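Long-range contacts in xylulose kinase (Escherichia coli, PDB 2ITM), which catalyses the ATP-dependent phosphorylation of D-xylulose to D-xylulose 5-phosphate and, less efficiently, that of 1-deoxy-D-xylulose: residues A[1-5]-A[432-437]; A[79-85]-A[146-152]; A[181-185]-A[196-202]; A[253-257]-A[292-296]; A[413-419]-A[449-455]. All coordinates share one frame; numbering follows the deposited sequence.

Contact 1: A[1-5]-A[432-437]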
# COMPACT_ATOMS: atom_id res chain seq x y z
N MET A 1 42.79 -2.90 -34.03
CA MET A 1 41.68 -3.22 -33.15
C MET A 1 41.81 -2.52 -31.81
O MET A 1 42.83 -1.91 -31.54
CB MET A 1 41.58 -4.72 -32.96
CG MET A 1 41.58 -5.52 -34.25
SD MET A 1 39.96 -6.04 -34.78
CE MET A 1 39.50 -7.08 -33.39
N TYR A 2 40.77 -2.62 -30.99
CA TYR A 2 40.71 -1.92 -29.73
C TYR A 2 40.07 -2.74 -28.61
O TYR A 2 39.20 -3.55 -28.86
CB TYR A 2 40.04 -0.56 -29.87
CG TYR A 2 40.58 0.20 -31.04
CD1 TYR A 2 39.97 0.13 -32.28
CD2 TYR A 2 41.73 0.96 -30.93
CE1 TYR A 2 40.48 0.80 -33.36
CE2 TYR A 2 42.25 1.62 -31.99
CZ TYR A 2 41.62 1.54 -33.21
OH TYR A 2 42.13 2.21 -34.28
N ILE A 3 40.55 -2.54 -27.39
CA ILE A 3 39.94 -3.10 -26.19
C ILE A 3 39.34 -2.02 -25.30
O ILE A 3 39.96 -1.00 -25.04
CB ILE A 3 40.97 -3.92 -25.38
CG1 ILE A 3 41.50 -5.09 -26.19
CG2 ILE A 3 40.37 -4.39 -24.07
CD1 ILE A 3 40.53 -6.19 -26.35
N GLY A 4 38.12 -2.27 -24.83
CA GLY A 4 37.56 -1.58 -23.70
C GLY A 4 37.27 -2.50 -22.53
O GLY A 4 36.69 -3.56 -22.70
N ILE A 5 37.72 -2.08 -21.35
CA ILE A 5 37.40 -2.74 -20.09
C ILE A 5 36.47 -1.89 -19.24
O ILE A 5 36.70 -0.70 -19.05
CB ILE A 5 38.66 -3.03 -19.30
CG1 ILE A 5 39.68 -3.79 -20.14
CG2 ILE A 5 38.34 -3.79 -18.05
CD1 ILE A 5 41.05 -3.76 -19.57
N ALA A 432 40.27 4.81 -26.51
CA ALA A 432 41.49 4.23 -27.04
C ALA A 432 41.65 4.49 -28.55
O ALA A 432 42.73 4.81 -29.01
CB ALA A 432 41.54 2.77 -26.74
N GLN A 433 40.56 4.33 -29.28
CA GLN A 433 40.48 4.76 -30.65
C GLN A 433 40.98 6.16 -30.89
O GLN A 433 41.76 6.39 -31.79
CB GLN A 433 39.05 4.66 -31.14
CG GLN A 433 38.72 3.37 -31.77
CD GLN A 433 37.54 3.49 -32.68
OE1 GLN A 433 36.42 3.66 -32.23
NE2 GLN A 433 37.78 3.39 -33.97
N ILE A 434 40.49 7.09 -30.12
CA ILE A 434 40.88 8.48 -30.22
C ILE A 434 42.38 8.61 -30.10
O ILE A 434 43.04 9.15 -30.95
CB ILE A 434 40.17 9.31 -29.14
CG1 ILE A 434 38.67 9.33 -29.36
CG2 ILE A 434 40.70 10.73 -29.13
CD1 ILE A 434 37.95 10.28 -28.48
N ALA A 435 42.93 8.08 -29.02
CA ALA A 435 44.35 8.16 -28.77
C ALA A 435 45.15 7.50 -29.88
O ALA A 435 46.20 7.98 -30.26
CB ALA A 435 44.68 7.54 -27.45
N ALA A 436 44.64 6.39 -30.40
CA ALA A 436 45.30 5.68 -31.46
C ALA A 436 45.19 6.33 -32.83
O ALA A 436 45.97 6.02 -33.71
CB ALA A 436 44.88 4.25 -31.51
N ASN A 437 44.21 7.20 -33.02
CA ASN A 437 44.02 7.87 -34.30
C ASN A 437 43.97 9.38 -34.13
O ASN A 437 42.94 10.00 -34.28
CB ASN A 437 42.75 7.40 -35.00
CG ASN A 437 42.69 5.90 -35.18
OD1 ASN A 437 42.06 5.20 -34.40
ND2 ASN A 437 43.35 5.41 -36.20

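Contact 2: A[79-85]-A[146-152]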
# COMPACT_ATOMS: atom_id res chain seq x y z
N GLY A 79 35.14 4.74 -5.60
CA GLY A 79 35.67 3.70 -4.74
C GLY A 79 37.03 4.12 -4.19
O GLY A 79 37.88 4.58 -4.93
N ALA A 80 37.21 3.97 -2.89
CA ALA A 80 38.46 4.31 -2.25
C ALA A 80 39.42 3.12 -2.10
O ALA A 80 39.22 2.25 -1.27
CB ALA A 80 38.22 4.97 -0.93
N THR A 81 40.47 3.11 -2.92
CA THR A 81 41.54 2.14 -2.80
C THR A 81 42.77 2.73 -2.12
O THR A 81 43.41 3.62 -2.65
CB THR A 81 41.91 1.57 -4.18
OG1 THR A 81 40.74 1.17 -4.88
CG2 THR A 81 42.72 0.31 -4.03
N LEU A 82 43.09 2.21 -0.94
CA LEU A 82 44.18 2.71 -0.13
C LEU A 82 45.44 1.86 -0.23
O LEU A 82 45.45 0.70 0.16
CB LEU A 82 43.78 2.80 1.34
CG LEU A 82 42.62 3.67 1.82
CD1 LEU A 82 43.04 4.45 3.01
CD2 LEU A 82 42.06 4.56 0.75
N LEU A 83 46.51 2.46 -0.73
CA LEU A 83 47.77 1.78 -0.89
C LEU A 83 48.84 2.36 0.02
O LEU A 83 48.90 3.56 0.22
CB LEU A 83 48.23 1.88 -2.34
CG LEU A 83 47.27 1.37 -3.40
CD1 LEU A 83 47.88 1.48 -4.75
CD2 LEU A 83 46.84 -0.04 -3.14
N ASP A 84 49.69 1.50 0.56
CA ASP A 84 50.92 1.94 1.17
C ASP A 84 52.04 2.24 0.20
O ASP A 84 51.88 2.19 -0.99
CB ASP A 84 51.39 0.99 2.27
CG ASP A 84 51.96 -0.33 1.74
OD1 ASP A 84 52.23 -0.43 0.53
OD2 ASP A 84 52.18 -1.30 2.47
N ALA A 85 53.20 2.55 0.76
CA ALA A 85 54.36 2.98 -0.02
C ALA A 85 54.93 1.85 -0.83
O ALA A 85 55.67 2.10 -1.77
CB ALA A 85 55.41 3.54 0.89
N ILE A 146 49.02 5.42 4.56
CA ILE A 146 48.54 5.73 3.22
C ILE A 146 49.58 6.47 2.39
O ILE A 146 50.06 7.52 2.78
CB ILE A 146 47.27 6.59 3.29
CG1 ILE A 146 46.12 5.83 3.93
CG2 ILE A 146 46.87 7.07 1.92
CD1 ILE A 146 44.93 6.68 4.15
N ASP A 147 49.92 5.90 1.24
CA ASP A 147 50.80 6.55 0.29
C ASP A 147 50.03 7.00 -0.92
O ASP A 147 50.37 7.98 -1.55
CB ASP A 147 51.96 5.62 -0.09
CG ASP A 147 53.05 6.34 -0.86
OD1 ASP A 147 53.22 6.10 -2.07
OD2 ASP A 147 53.79 7.18 -0.35
N LYS A 148 48.98 6.27 -1.23
CA LYS A 148 48.23 6.47 -2.45
C LYS A 148 46.76 6.09 -2.26
O LYS A 148 46.44 5.09 -1.63
CB LYS A 148 48.83 5.65 -3.59
CG LYS A 148 49.07 6.42 -4.84
CD LYS A 148 50.02 7.55 -4.60
CE LYS A 148 51.13 7.52 -5.59
NZ LYS A 148 51.92 8.75 -5.54
N VAL A 149 45.89 6.91 -2.83
CA VAL A 149 44.48 6.62 -2.95
C VAL A 149 44.07 6.53 -4.42
O VAL A 149 44.20 7.48 -5.17
CB VAL A 149 43.64 7.69 -2.24
CG1 VAL A 149 42.17 7.48 -2.46
CG2 VAL A 149 43.95 7.72 -0.77
N LEU A 150 43.60 5.36 -4.82
CA LEU A 150 43.21 5.13 -6.20
C LEU A 150 41.74 4.78 -6.32
O LEU A 150 41.22 3.99 -5.54
CB LEU A 150 44.07 4.06 -6.85
CG LEU A 150 45.57 4.27 -6.97
CD1 LEU A 150 46.18 3.08 -7.63
CD2 LEU A 150 45.87 5.53 -7.72
N LEU A 151 41.09 5.36 -7.31
CA LEU A 151 39.81 4.86 -7.73
C LEU A 151 39.95 3.46 -8.32
O LEU A 151 41.03 3.01 -8.63
CB LEU A 151 39.17 5.83 -8.72
CG LEU A 151 38.83 7.21 -8.16
CD1 LEU A 151 38.70 8.23 -9.26
CD2 LEU A 151 37.56 7.14 -7.36
N PRO A 152 38.85 2.76 -8.46
CA PRO A 152 38.90 1.32 -8.72
C PRO A 152 39.52 0.98 -10.08
O PRO A 152 40.39 0.13 -10.15
CB PRO A 152 37.43 0.91 -8.62
CG PRO A 152 36.85 1.88 -7.67
CD PRO A 152 37.51 3.17 -7.96
O HOH W 1 52.08 3.65 -3.31

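Contact 3: A[181-185]-A[196-202]. With SO4 (sulfate ion), chain D.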
# COMPACT_ATOMS: atom_id res chain seq x y z
N LYS A 181 38.78 23.79 -12.63
CA LYS A 181 40.19 23.95 -13.01
C LYS A 181 40.82 22.67 -13.53
O LYS A 181 41.95 22.67 -13.99
CB LYS A 181 41.01 24.52 -11.85
CG LYS A 181 40.56 25.89 -11.39
CD LYS A 181 41.69 26.64 -10.72
CE LYS A 181 41.18 27.81 -9.89
NZ LYS A 181 42.06 28.10 -8.75
N ARG A 182 40.07 21.58 -13.47
CA ARG A 182 40.55 20.28 -13.92
C ARG A 182 41.87 19.92 -13.25
O ARG A 182 42.77 19.39 -13.87
CB ARG A 182 40.66 20.24 -15.42
CG ARG A 182 39.41 20.74 -16.15
CD ARG A 182 39.46 20.68 -17.65
NE ARG A 182 39.13 19.36 -18.18
CZ ARG A 182 37.90 18.88 -18.31
NH1 ARG A 182 36.84 19.60 -17.95
NH2 ARG A 182 37.73 17.67 -18.79
N ASP A 183 41.95 20.20 -11.96
CA ASP A 183 43.15 19.95 -11.17
C ASP A 183 42.77 19.77 -9.70
O ASP A 183 41.74 20.25 -9.26
CB ASP A 183 44.14 21.10 -11.35
CG ASP A 183 45.45 20.87 -10.63
OD1 ASP A 183 45.84 19.71 -10.43
OD2 ASP A 183 46.15 21.81 -10.23
N TRP A 184 43.60 19.07 -8.95
CA TRP A 184 43.36 18.85 -7.54
C TRP A 184 43.18 20.16 -6.78
O TRP A 184 43.72 21.19 -7.17
CB TRP A 184 44.46 18.00 -6.90
CG TRP A 184 44.75 16.66 -7.56
CD1 TRP A 184 45.87 16.32 -8.22
CD2 TRP A 184 43.92 15.49 -7.56
NE1 TRP A 184 45.79 15.02 -8.67
CE2 TRP A 184 44.60 14.49 -8.27
CE3 TRP A 184 42.66 15.19 -7.04
CZ2 TRP A 184 44.08 13.23 -8.47
CZ3 TRP A 184 42.15 13.93 -7.24
CH2 TRP A 184 42.85 12.97 -7.95
N SER A 185 42.40 20.11 -5.71
CA SER A 185 42.17 21.24 -4.82
C SER A 185 42.92 21.09 -3.51
O SER A 185 42.58 20.25 -2.69
CB SER A 185 40.68 21.39 -4.54
OG SER A 185 40.44 22.13 -3.36
N ARG A 196 48.82 16.20 -2.63
CA ARG A 196 48.87 15.83 -4.04
C ARG A 196 49.74 14.61 -4.27
O ARG A 196 49.53 13.85 -5.20
CB ARG A 196 49.38 17.01 -4.87
CG ARG A 196 48.71 18.32 -4.56
CD ARG A 196 49.21 19.50 -5.36
NE ARG A 196 48.99 19.32 -6.78
CZ ARG A 196 48.04 19.91 -7.47
NH1 ARG A 196 47.21 20.75 -6.87
NH2 ARG A 196 47.92 19.68 -8.75
N ASP A 197 50.73 14.43 -3.40
CA ASP A 197 51.64 13.30 -3.45
C ASP A 197 50.91 11.99 -3.23
O ASP A 197 51.39 10.93 -3.60
CB ASP A 197 52.73 13.46 -2.39
CG ASP A 197 53.36 14.84 -2.40
OD1 ASP A 197 54.29 15.06 -3.20
OD2 ASP A 197 53.00 15.76 -1.65
N GLN A 198 49.74 12.06 -2.61
CA GLN A 198 48.94 10.88 -2.38
C GLN A 198 47.88 10.64 -3.45
O GLN A 198 47.15 9.68 -3.38
CB GLN A 198 48.32 10.89 -0.98
CG GLN A 198 49.28 10.54 0.12
CD GLN A 198 48.95 11.23 1.40
OE1 GLN A 198 48.74 12.43 1.43
NE2 GLN A 198 48.91 10.47 2.47
N MET A 199 47.83 11.51 -4.44
CA MET A 199 46.96 11.35 -5.60
C MET A 199 47.71 10.88 -6.84
O MET A 199 48.87 11.18 -7.02
CB MET A 199 46.27 12.67 -5.93
CG MET A 199 45.55 13.34 -4.79
SD MET A 199 43.99 12.57 -4.38
CE MET A 199 44.46 11.75 -2.90
N PRO A 200 47.00 10.17 -7.73
CA PRO A 200 47.50 9.91 -9.07
C PRO A 200 47.66 11.18 -9.89
O PRO A 200 47.06 12.19 -9.58
CB PRO A 200 46.40 9.03 -9.67
CG PRO A 200 45.19 9.48 -9.01
CD PRO A 200 45.59 9.80 -7.61
N ALA A 201 48.47 11.10 -10.93
CA ALA A 201 48.49 12.09 -11.99
C ALA A 201 47.18 12.16 -12.77
O ALA A 201 46.53 11.16 -13.00
CB ALA A 201 49.65 11.83 -12.92
N LEU A 202 46.78 13.36 -13.14
CA LEU A 202 45.52 13.59 -13.82
C LEU A 202 45.71 13.72 -15.32
O LEU A 202 46.62 14.38 -15.76
CB LEU A 202 44.82 14.82 -13.28
CG LEU A 202 44.37 14.77 -11.82
CD1 LEU A 202 44.11 16.16 -11.28
CD2 LEU A 202 43.16 13.89 -11.65
S SO4 D . 51.15 18.27 -10.10
O1 SO4 D . 50.90 18.35 -11.53
O2 SO4 D . 49.92 17.87 -9.41
O3 SO4 D . 52.19 17.28 -9.85
O4 SO4 D . 51.59 19.58 -9.63

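Contact 4: A[253-257]-A[292-296]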
# COMPACT_ATOMS: atom_id res chain seq x y z
N LEU A 253 16.90 4.40 -19.43
CA LEU A 253 15.89 3.62 -18.75
C LEU A 253 16.33 2.16 -18.65
O LEU A 253 15.59 1.26 -18.98
CB LEU A 253 14.56 3.75 -19.48
CG LEU A 253 14.25 5.11 -20.11
CD1 LEU A 253 13.26 4.96 -21.21
CD2 LEU A 253 13.73 6.07 -19.10
N GLY A 254 17.55 1.96 -18.20
CA GLY A 254 18.12 0.64 -18.07
C GLY A 254 17.95 0.09 -16.68
O GLY A 254 17.08 0.52 -15.94
N THR A 255 18.79 -0.86 -16.33
CA THR A 255 18.77 -1.45 -15.00
C THR A 255 19.32 -0.47 -14.01
O THR A 255 19.08 -0.58 -12.81
CB THR A 255 19.61 -2.71 -14.98
OG1 THR A 255 20.94 -2.40 -15.42
CG2 THR A 255 19.11 -3.71 -16.01
N SER A 256 20.06 0.51 -14.50
CA SER A 256 20.46 1.62 -13.68
C SER A 256 20.07 2.92 -14.35
O SER A 256 20.51 3.20 -15.46
CB SER A 256 21.95 1.58 -13.42
OG SER A 256 22.64 2.38 -14.36
N GLY A 257 19.24 3.70 -13.69
CA GLY A 257 18.66 4.87 -14.32
C GLY A 257 19.54 6.08 -14.15
O GLY A 257 19.98 6.37 -13.06
N LEU A 292 15.04 6.88 -11.61
CA LEU A 292 14.38 5.59 -11.56
C LEU A 292 14.87 4.72 -12.71
O LEU A 292 15.19 5.20 -13.78
CB LEU A 292 12.85 5.72 -11.56
CG LEU A 292 12.18 6.32 -10.33
CD1 LEU A 292 10.92 7.01 -10.71
CD2 LEU A 292 11.93 5.30 -9.25
N SER A 293 14.92 3.42 -12.45
CA SER A 293 15.10 2.43 -13.49
C SER A 293 13.75 2.13 -14.12
O SER A 293 13.05 1.25 -13.68
CB SER A 293 15.70 1.15 -12.93
OG SER A 293 16.83 1.43 -12.14
N ALA A 294 13.40 2.89 -15.15
CA ALA A 294 12.12 2.74 -15.82
C ALA A 294 11.98 1.31 -16.30
O ALA A 294 10.88 0.80 -16.45
CB ALA A 294 12.05 3.67 -16.98
N ALA A 295 13.11 0.69 -16.56
CA ALA A 295 13.18 -0.71 -16.93
C ALA A 295 12.72 -1.59 -15.77
O ALA A 295 11.79 -2.37 -15.89
CB ALA A 295 14.57 -1.09 -17.36
N SER A 296 13.41 -1.45 -14.65
CA SER A 296 13.11 -2.27 -13.49
C SER A 296 11.79 -1.88 -12.86
O SER A 296 11.35 -2.52 -11.91
CB SER A 296 14.27 -2.20 -12.49
OG SER A 296 13.78 -2.40 -11.18

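Contact 5: A[413-419]-A[449-455]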
# COMPACT_ATOMS: atom_id res chain seq x y z
N GLN A 413 11.36 16.33 -26.92
CA GLN A 413 11.60 15.42 -28.02
C GLN A 413 12.51 14.26 -27.62
O GLN A 413 13.66 14.46 -27.23
CB GLN A 413 12.19 16.16 -29.22
CG GLN A 413 12.61 15.24 -30.36
CD GLN A 413 13.21 15.98 -31.53
OE1 GLN A 413 14.34 15.71 -31.92
NE2 GLN A 413 12.47 16.91 -32.08
N LEU A 414 12.01 13.04 -27.73
CA LEU A 414 12.80 11.88 -27.33
C LEU A 414 13.25 11.03 -28.51
O LEU A 414 12.44 10.42 -29.20
CB LEU A 414 12.02 11.05 -26.30
CG LEU A 414 11.42 11.81 -25.13
CD1 LEU A 414 10.62 10.92 -24.26
CD2 LEU A 414 12.47 12.52 -24.39
N ASP A 415 14.56 11.01 -28.73
CA ASP A 415 15.18 10.25 -29.82
C ASP A 415 15.51 8.82 -29.37
O ASP A 415 16.47 8.59 -28.60
CB ASP A 415 16.49 10.89 -30.25
CG ASP A 415 16.30 12.24 -30.91
OD1 ASP A 415 15.27 12.44 -31.58
OD2 ASP A 415 17.18 13.10 -30.78
N TYR A 416 14.74 7.86 -29.86
CA TYR A 416 15.00 6.46 -29.57
C TYR A 416 16.11 5.90 -30.44
O TYR A 416 16.08 6.00 -31.66
CB TYR A 416 13.75 5.63 -29.73
CG TYR A 416 13.91 4.20 -29.29
CD1 TYR A 416 14.51 3.89 -28.09
CD2 TYR A 416 13.45 3.17 -30.07
CE1 TYR A 416 14.65 2.59 -27.69
CE2 TYR A 416 13.58 1.87 -29.68
CZ TYR A 416 14.18 1.59 -28.49
OH TYR A 416 14.31 0.28 -28.10
N ARG A 417 17.10 5.31 -29.79
CA ARG A 417 18.18 4.65 -30.50
C ARG A 417 18.41 3.25 -29.92
O ARG A 417 18.04 2.98 -28.79
CB ARG A 417 19.44 5.49 -30.40
CG ARG A 417 19.24 6.96 -30.66
CD ARG A 417 20.51 7.76 -30.52
NE ARG A 417 20.34 9.15 -30.91
CZ ARG A 417 20.47 9.61 -32.14
NH1 ARG A 417 20.76 8.80 -33.13
NH2 ARG A 417 20.30 10.90 -32.38
N THR A 418 19.03 2.38 -30.71
CA THR A 418 19.41 1.05 -30.26
C THR A 418 20.90 0.95 -30.01
O THR A 418 21.69 1.65 -30.62
CB THR A 418 19.01 0.00 -31.29
OG1 THR A 418 18.94 0.60 -32.59
CG2 THR A 418 17.60 -0.47 -31.05
N GLY A 419 21.29 0.06 -29.11
CA GLY A 419 22.68 -0.29 -28.95
C GLY A 419 23.33 0.35 -27.74
O GLY A 419 24.54 0.49 -27.67
N LEU A 449 24.49 6.63 -31.79
CA LEU A 449 23.85 5.38 -32.15
C LEU A 449 22.79 5.61 -33.20
O LEU A 449 22.38 6.72 -33.45
CB LEU A 449 23.25 4.67 -30.95
CG LEU A 449 24.16 4.47 -29.74
CD1 LEU A 449 23.34 4.47 -28.49
CD2 LEU A 449 24.96 3.20 -29.85
N PRO A 450 22.35 4.52 -33.82
CA PRO A 450 21.34 4.59 -34.87
C PRO A 450 20.03 5.16 -34.35
O PRO A 450 19.45 4.62 -33.41
CB PRO A 450 21.17 3.14 -35.27
CG PRO A 450 22.24 2.39 -34.54
CD PRO A 450 23.22 3.36 -34.00
N LEU A 451 19.58 6.24 -34.98
CA LEU A 451 18.25 6.79 -34.77
C LEU A 451 17.14 5.86 -35.21
O LEU A 451 16.99 5.57 -36.39
CB LEU A 451 18.12 8.14 -35.45
CG LEU A 451 17.51 9.25 -34.61
CD1 LEU A 451 16.94 10.37 -35.46
CD2 LEU A 451 16.45 8.72 -33.69
N GLU A 452 16.35 5.40 -34.26
CA GLU A 452 15.30 4.43 -34.53
C GLU A 452 13.95 5.10 -34.73
O GLU A 452 13.20 4.75 -35.63
CB GLU A 452 15.23 3.43 -33.39
CG GLU A 452 14.48 2.16 -33.73
CD GLU A 452 15.04 1.45 -34.94
OE1 GLU A 452 16.17 0.96 -34.86
OE2 GLU A 452 14.34 1.38 -35.97
N GLN A 453 13.65 6.08 -33.88
CA GLN A 453 12.39 6.82 -33.94
C GLN A 453 12.46 8.07 -33.08
O GLN A 453 12.96 8.03 -31.96
CB GLN A 453 11.21 5.95 -33.49
CG GLN A 453 9.85 6.67 -33.53
CD GLN A 453 8.69 5.82 -33.08
OE1 GLN A 453 8.88 4.76 -32.50
NE2 GLN A 453 7.49 6.28 -33.35
N SER A 454 11.96 9.17 -33.61
CA SER A 454 11.95 10.43 -32.89
C SER A 454 10.53 10.82 -32.45
O SER A 454 9.63 10.92 -33.27
CB SER A 454 12.55 11.53 -33.75
OG SER A 454 13.89 11.77 -33.40
N HIS A 455 10.35 11.04 -31.16
CA HIS A 455 9.05 11.31 -30.60
C HIS A 455 8.86 12.77 -30.27
O HIS A 455 9.51 13.30 -29.40
CB HIS A 455 8.83 10.48 -29.35
CG HIS A 455 8.78 9.02 -29.61
ND1 HIS A 455 7.59 8.34 -29.77
CD2 HIS A 455 9.76 8.10 -29.72
CE1 HIS A 455 7.85 7.06 -29.97
NE2 HIS A 455 9.15 6.89 -29.95

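Contact 1: A[1-5]-A[432-437]
Tyr2 and Gln433 make the main contact, which is a CH-pi interaction. Gln433 CG lies 3.5 Å from the centroid of the Tyr2 ring, almost straight above its centre. The two side chains cross at about a right angle. The Gln433 amide runs on past the CE1 corner, with its plane 45° from that of the ring. Tyr2 CG is anti to the carbonyl carbon (chi1 -47°). This carries the ring out from the strand and up against the helix.

Looser packing adds to this. Ala436 CB sits at the ring edge, near the ring plane and 3.8 Å from Tyr2 CE2. Ala432 also points its methyl at the strand, where CB is 4.4 Å from Ile3 O. Leu17 of strand 11-17 touches both Tyr2 and Gln433, and Ala70 of strand 70-75 touches Ala432 and Ala436.

The phenol end of Tyr2 reaches Asn437, where the chain leaves its helical path.

The contact therefore lays the end of helix 424-436, from the C-terminal family region, against central strand 2-7 of the N-terminal mixed sheet. It joins the two halves of this FGGY kinase, a member of the actin-like ATPase superfamily.

Contact 2: A[79-85]-A[146-152]
Leu83 and Leu150 both hold CG anti to the carbonyl carbon (chi1 -56° and -61°). Their side chains cross at about a right angle and bring the two CD1 methyls to 3.7 Å. They belong to a two-stranded antiparallel sheet, 81-83 with 148-150, with a classic beta bulge at one end.

Thr81 and Leu150 form a hydrogen-bonded pair, and so do Leu83 and Lys148. Leu150 N donates to Thr81 O at 2.8 Å, and Leu83 N to Lys148 O in a nearly straight bond. At the bulge, Asp147 and Lys148 both face Leu83. Leu83 O accepts from Asp147 N at 2.7 Å, in the carbonyl plane, and from Lys148 N at 3.1 Å, from a donor tilted 28° out of it.

On the face of Thr81, Leu83 and Leu150, the end of Lys148 leads away from strand 81-83, and its NZ bonds to Asp197 O. On the opposite face Leu82 and Val149 lie side by side, with Leu82 CD2 4.0 Å from Val149 CG2.

At the other end, Pro152 CG packs 3.6 Å from Gly79 CA, where a beta carbon would collide with the proline. Gly79 follows the substrate-binding residue His78, and Pro152 opens helix 152-161. The sheet thus flanks the sugar pocket.

Beyond the bulge, one water donates to Asp84 O at 2.7 Å and to Asp147 OD1 at 3.0 Å.

Contact 3: A[181-185]-A[196-202]
Arg182 meets Leu202 lightly, with its backbone O 4.4 Å from Leu202 CD1. Its guanidinium leads away to a salt bridge with Glu204 and a cation-pi contact with Trp285.

Asp183 forms a salt bridge with Arg196. Its CG is anti to the backbone N (chi1 -177°), which turns the carboxylate to the arginine. A single nitrogen, Arg196 NH2, donates to Asp183 OD1 at 2.7 Å and to OD2 at 3.1 Å. Each oxygen uses its syn lone pair. The carboxylate and guanidinium planes are 61° apart, so the two groups do not pair flat.

Trp184 is sandwiched. Leu202 CD1 lies over one face, 3.4 Å from the centroid of the five-membered ring. Over the opposite face comes Met199, in a Met-aromatic contact with SD 3.8 Å from the centroid of the six-membered ring. Met199 CB adds a CH-pi contact on that side. At the ring edge, NE1 makes a weak bond to Pro200 O at 3.2 Å. An alanine at this position would remove the indole, and is likely to open a gap between Leu202 and Met199 and to deprive Pro200 O of this donor.

Ser185 then caps helix 186-190 through Met188 N.

Arg196 NH2 also donates to O2 of a sulfate ion at 2.8 Å, and Arg196 NE donates to the same oxygen. The sulfate probably came from the crystallisation liquor. The chemistry implies an apolar tryptophan core bordered by an exposed arginine whose positive charge is probably balanced by a carboxylate and, in this crystal, a bound anion.

Contact 4: A[253-257]-A[292-296]
Leu253 and Ala294 bring the two backbones close, with their CA atoms 4.9 Å apart, as the turn of a beta hairpin runs past the start of a helix. The hairpin joins strands 249-253 and 257-262, and the helix is 294-304. In actin-like ATPases a hairpin turn of this kind faces the ATP phosphates. The place of this one is consistent with that role, since the side chain of Ser256 is about 7 Å from the bound D-xylulose.

On the helix side the side chains are small. Leu253 CB packs 3.5 Å from Ala294 CB, and its CD2 closes on the same methyl. Trp402 of helix 400-410 touches both residues.

Ala295 points its methyl into the turn. The CB is 3.0 Å from Leu253 O and 3.3 Å from Gly254 O, so two carbonyls lie tightly on one methyl.

Ser293 holds the N-cap position, though its side chain makes no capping bond. With OG anti to the carbonyl carbon (chi1 -49°), the hydroxyl reaches across to the turn. It lies 3.1 Å from Thr255 O, a possible acceptor for its proton. Ser293 CB also rests against Gly254 O.

At Gly257 a beta carbon would collide with Leu292 O. Without one, Gly257 CA makes a CA-H...O contact to Leu292 O at 3.5 Å, with 159° at the hydrogen.

Contact 5: A[413-419]-A[449-455]
Leu414 and His455 pair through two backbone hydrogen bonds. Leu414 N donates to His455 O, and His455 N returns to Leu414 O at 2.9 Å, from 39° above the carbonyl plane. Further along, Tyr416 N bonds to Gln453 O at 2.8 Å. Glu452 and Gln453 both face Tyr416 in a classic beta bulge. Tyr416 O accepts from Glu452 N at 2.7 Å and from Gln453 N at 3.3 Å, and the register shifts by one residue.

Two polar side chains add to this. Ser454 OG lies so close to Asp415 OD1 in the model that the length of this hydrogen bond is doubtful. Arg417 keeps its chain extended from CG to NE and makes a weak bond from NH1 to Leu449 O at 2.7 Å, near the guanidinium plane. Its NE bonds to Thr391 of the neighbouring strand. A methionine in its place would probably leave Leu449 O without this donor and Thr391 OG1 without this partner.

Van der Waals packing fills the rest. Leu451 CG lies over a face of the Arg417 guanidinium. Tyr416 and Glu452 run side by side, with Tyr416 CD2 3.8 Å from Glu452 CB. Leu449 CB rests 3.4 Å from Thr418 O.

On the face of Tyr416, Gln453 and His455, Arg403 of helix 400-410 hydrogen-bonds to Gln453 and His455 and makes a cation-pi contact with Tyr416.

Strand 451-455 is thereby added antiparallel to 414-417, as the outermost strand on this side of the mixed sheet of the C-terminal domain in this FGGY kinase.

Contacts 1 and 4 are buried and join a helix to part of a sheet; contact 1 rests on a ring face, contact 4 on small residues near the substrate. Contacts 2 and 5 are both antiparallel strand pairs with a classic bulge. Contact 2 is mostly buried, while contact 5 lies at an outer edge and carries more polar side chains. Contact 3 is partly buried, with an aromatic centre and a charged rim. It adjoins contact 2, where Val149 N probably hydrogen-bonds to Gln198 O. The hairpin of contact 4 and the strands of contact 5 are parts of the same mixed sheet, with contact centres about 17 Å apart. Contact 1 spans the two family regions, and its helix follows strand 414-417.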